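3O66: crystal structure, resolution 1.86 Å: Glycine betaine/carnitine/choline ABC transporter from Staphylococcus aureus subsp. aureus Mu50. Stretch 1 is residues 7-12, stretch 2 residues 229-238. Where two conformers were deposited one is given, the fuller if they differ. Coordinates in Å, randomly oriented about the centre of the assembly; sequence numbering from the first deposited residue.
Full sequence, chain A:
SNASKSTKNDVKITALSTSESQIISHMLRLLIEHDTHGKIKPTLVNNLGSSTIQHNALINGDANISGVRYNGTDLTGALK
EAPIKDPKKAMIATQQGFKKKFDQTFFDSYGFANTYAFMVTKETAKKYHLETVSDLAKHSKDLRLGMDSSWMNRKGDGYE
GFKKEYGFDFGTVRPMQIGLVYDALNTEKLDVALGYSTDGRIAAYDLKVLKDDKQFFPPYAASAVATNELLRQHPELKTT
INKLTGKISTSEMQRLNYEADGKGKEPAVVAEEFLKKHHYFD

Stretch 1 7-12: TKNDVK
Stretch 2 229-238: ELLRQHPELK

Residues 7-12 form an irregular, largely extended segment without regular helix or strand. Lys8 has phi/psi of -167/128°, Asn9 is almost fully stretched at 170/-153°, and Asp10, Val11 and Lys12 settle at -118/101°, -119/127° and -130/130°. Against this segment lies a helix that ends and a second that follows closely. Residues 229-233 close the first, with phi from -57 to -74° and psi from -29 to -47°, held by Gln233 N to Glu229 O (3.1 Å) and His234 N to Leu230 O (2.8 Å). His234 then leaves helical values at -131/78°. Pro235 (-51/-28°), whose ring nitrogen has no hydrogen to donate, sits at the turn, and the chain is helical again through Leu237 and Lys238. Leu237 N bonds to His234 O (3.0 Å) and Lys238 N to Pro235 O (3.2 Å). The extended segment runs antiparallel to the end of the first helix, Thr7 beside His234 and Val11 beside Leu230: the CA atoms of Thr7 and His234 lie 6.5 Å apart, those of Val11 and Leu230 8.0 Å. Together the stretches bury 331 Å².

His234 is the centre of the polar half. With chi1 m (-58°) and chi2 -77°, its buried imidazole presents its edge to the extended segment, near the ring plane: Thr7 CB lies 3.1 Å from His234 ND1, Lys8 O 3.6 Å from His234 CE1, and Asn9 CB 2.9 Å from His234 NE2. The two carbon-nitrogen contacts are unusually tight, shorter than normal van der Waals separations. Thr7 is modelled only to CB and Lys8 likewise; the CB of Lys8 points away from the helices.

The hydrogen bond between the stretches runs from Thr7 N to Glu236 OE2, at 2.6 Å. Glu236, with chi1 p (61°), chi2 m (-84°) and chi3 17°, brings its carboxylate to a backbone donor, and the same OE2 accepts a weak hydrogen bond from His234 ND1 (3.4 Å, 138°). One acidic oxygen thus ties the segment and the imidazole together.

Asn9, chi1 t and chi2 61°, points its CB toward the helix end. Its ND2 comes within 2.9 Å of Gln233 OE1 (chi1 t, chi2 t, chi3 47°), but the angle is too poor for a hydrogen bond, so this is polar proximity alone.

Farther along, Val11 supplies the apolar half. Its chi1 is t (175°), and CG2 packs 4.0 Å from Leu230 CD1 (chi1 t, chi2 p) and 4.1 Å from Leu237 CD1 (chi1 m, chi2 t). All three are buried, and a compact branched valine can touch a leucine from each helix through one methyl.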

# COMPACT_ATOMS: atom_id res chain seq x y z
N THR A 7 -1.70 -10.04 -27.01
CA THR A 7 -2.60 -10.47 -28.16
C THR A 7 -3.46 -9.28 -28.64
O THR A 7 -2.90 -8.34 -29.18
CB THR A 7 -3.45 -11.71 -27.78
N LYS A 8 -4.78 -9.29 -28.44
CA LYS A 8 -5.64 -8.10 -28.68
C LYS A 8 -7.04 -8.30 -28.08
O LYS A 8 -7.68 -9.34 -28.36
CB LYS A 8 -5.73 -7.75 -30.21
N ASN A 9 -7.51 -7.36 -27.26
CA ASN A 9 -8.79 -7.53 -26.51
C ASN A 9 -9.01 -6.43 -25.43
O ASN A 9 -8.43 -5.34 -25.52
CB ASN A 9 -8.92 -8.98 -25.96
CG ASN A 9 -10.23 -9.25 -25.21
OD1 ASN A 9 -11.35 -9.14 -25.77
ND2 ASN A 9 -10.10 -9.62 -23.93
N ASP A 10 -9.77 -6.77 -24.39
CA ASP A 10 -10.45 -5.80 -23.53
C ASP A 10 -9.98 -5.85 -22.06
O ASP A 10 -10.41 -6.72 -21.30
CB ASP A 10 -11.96 -6.10 -23.61
CG ASP A 10 -12.79 -5.19 -22.73
OD1 ASP A 10 -12.36 -4.04 -22.47
OD2 ASP A 10 -13.89 -5.63 -22.30
N VAL A 11 -9.13 -4.91 -21.67
CA VAL A 11 -8.55 -4.90 -20.33
C VAL A 11 -8.98 -3.60 -19.63
O VAL A 11 -8.82 -2.49 -20.14
CB VAL A 11 -7.00 -5.01 -20.37
CG1 VAL A 11 -6.43 -4.88 -18.98
CG2 VAL A 11 -6.57 -6.35 -20.96
N LYS A 12 -9.55 -3.76 -18.45
CA LYS A 12 -9.91 -2.63 -17.64
C LYS A 12 -9.36 -2.83 -16.23
O LYS A 12 -9.54 -3.90 -15.62
CB LYS A 12 -11.43 -2.47 -17.62
CG LYS A 12 -12.03 -2.06 -18.97
CD LYS A 12 -13.54 -2.32 -18.96
CE LYS A 12 -14.20 -1.95 -20.28
NZ LYS A 12 -14.52 -0.50 -20.29
N GLU A 229 -9.92 -15.67 -15.89
CA GLU A 229 -10.57 -15.61 -17.21
C GLU A 229 -9.69 -14.77 -18.17
O GLU A 229 -9.43 -15.19 -19.29
CB GLU A 229 -11.99 -15.04 -17.13
CG GLU A 229 -12.69 -14.93 -18.50
CD GLU A 229 -14.09 -14.28 -18.45
OE1 GLU A 229 -14.40 -13.58 -17.46
OE2 GLU A 229 -14.88 -14.46 -19.42
N LEU A 230 -9.24 -13.60 -17.71
CA LEU A 230 -8.38 -12.74 -18.54
C LEU A 230 -7.03 -13.41 -18.81
O LEU A 230 -6.51 -13.39 -19.96
CB LEU A 230 -8.15 -11.36 -17.88
CG LEU A 230 -7.06 -10.50 -18.53
CD1 LEU A 230 -7.47 -10.08 -19.96
CD2 LEU A 230 -6.76 -9.29 -17.68
N LEU A 231 -6.45 -13.99 -17.76
CA LEU A 231 -5.15 -14.65 -17.88
C LEU A 231 -5.22 -15.90 -18.76
O LEU A 231 -4.23 -16.27 -19.40
CB LEU A 231 -4.58 -14.97 -16.49
CG LEU A 231 -4.30 -13.76 -15.57
CD1 LEU A 231 -3.56 -14.24 -14.33
CD2 LEU A 231 -3.48 -12.65 -16.25
N ARG A 232 -6.38 -16.55 -18.81
CA ARG A 232 -6.54 -17.68 -19.73
C ARG A 232 -6.67 -17.23 -21.18
O ARG A 232 -6.13 -17.87 -22.09
CB ARG A 232 -7.71 -18.58 -19.30
CG ARG A 232 -7.34 -19.44 -18.09
CD ARG A 232 -8.42 -20.44 -17.70
NE ARG A 232 -9.67 -19.77 -17.33
CZ ARG A 232 -10.06 -19.51 -16.08
NH1 ARG A 232 -9.32 -19.85 -15.04
NH2 ARG A 232 -11.21 -18.89 -15.89
N GLN A 233 -7.37 -16.12 -21.38
CA GLN A 233 -7.52 -15.54 -22.70
C GLN A 233 -6.19 -14.99 -23.25
O GLN A 233 -5.91 -15.15 -24.44
CB GLN A 233 -8.60 -14.45 -22.67
CG GLN A 233 -8.82 -13.78 -24.00
CD GLN A 233 -10.18 -13.11 -24.09
OE1 GLN A 233 -10.59 -12.39 -23.17
NE2 GLN A 233 -10.89 -13.34 -25.19
N HIS A 234 -5.40 -14.33 -22.39
CA HIS A 234 -4.12 -13.75 -22.78
C HIS A 234 -3.00 -14.14 -21.81
O HIS A 234 -2.62 -13.32 -20.96
CB HIS A 234 -4.22 -12.22 -22.81
CG HIS A 234 -5.26 -11.70 -23.74
ND1 HIS A 234 -5.09 -11.66 -25.10
CD2 HIS A 234 -6.50 -11.20 -23.50
CE1 HIS A 234 -6.18 -11.18 -25.67
NE2 HIS A 234 -7.05 -10.89 -24.72
N PRO A 235 -2.47 -15.38 -21.92
CA PRO A 235 -1.44 -15.87 -21.00
C PRO A 235 -0.24 -14.94 -20.83
O PRO A 235 0.37 -14.95 -19.76
CB PRO A 235 -0.98 -17.19 -21.64
CG PRO A 235 -2.15 -17.64 -22.45
CD PRO A 235 -2.82 -16.40 -22.95
N GLU A 236 0.05 -14.15 -21.86
CA GLU A 236 1.20 -13.23 -21.88
C GLU A 236 1.11 -12.15 -20.81
O GLU A 236 2.14 -11.60 -20.38
CB GLU A 236 1.39 -12.61 -23.28
CG GLU A 236 0.21 -11.74 -23.83
CD GLU A 236 -0.92 -12.53 -24.50
OE1 GLU A 236 -1.04 -13.76 -24.33
OE2 GLU A 236 -1.71 -11.90 -25.22
N LEU A 237 -0.11 -11.83 -20.40
CA LEU A 237 -0.33 -10.77 -19.43
C LEU A 237 0.17 -11.17 -18.07
O LEU A 237 0.54 -10.31 -17.29
CB LEU A 237 -1.80 -10.36 -19.35
CG LEU A 237 -2.40 -9.72 -20.61
CD1 LEU A 237 -3.87 -9.40 -20.35
CD2 LEU A 237 -1.61 -8.46 -21.03
N LYS A 238 0.17 -12.47 -17.77
CA LYS A 238 0.67 -12.92 -16.47
C LYS A 238 2.18 -12.65 -16.39
O LYS A 238 2.69 -12.21 -15.35
CB LYS A 238 0.39 -14.40 -16.28
CG LYS A 238 0.77 -14.96 -14.92
CD LYS A 238 0.22 -16.41 -14.85
CE LYS A 238 0.86 -17.23 -13.76
NZ LYS A 238 0.65 -16.59 -12.44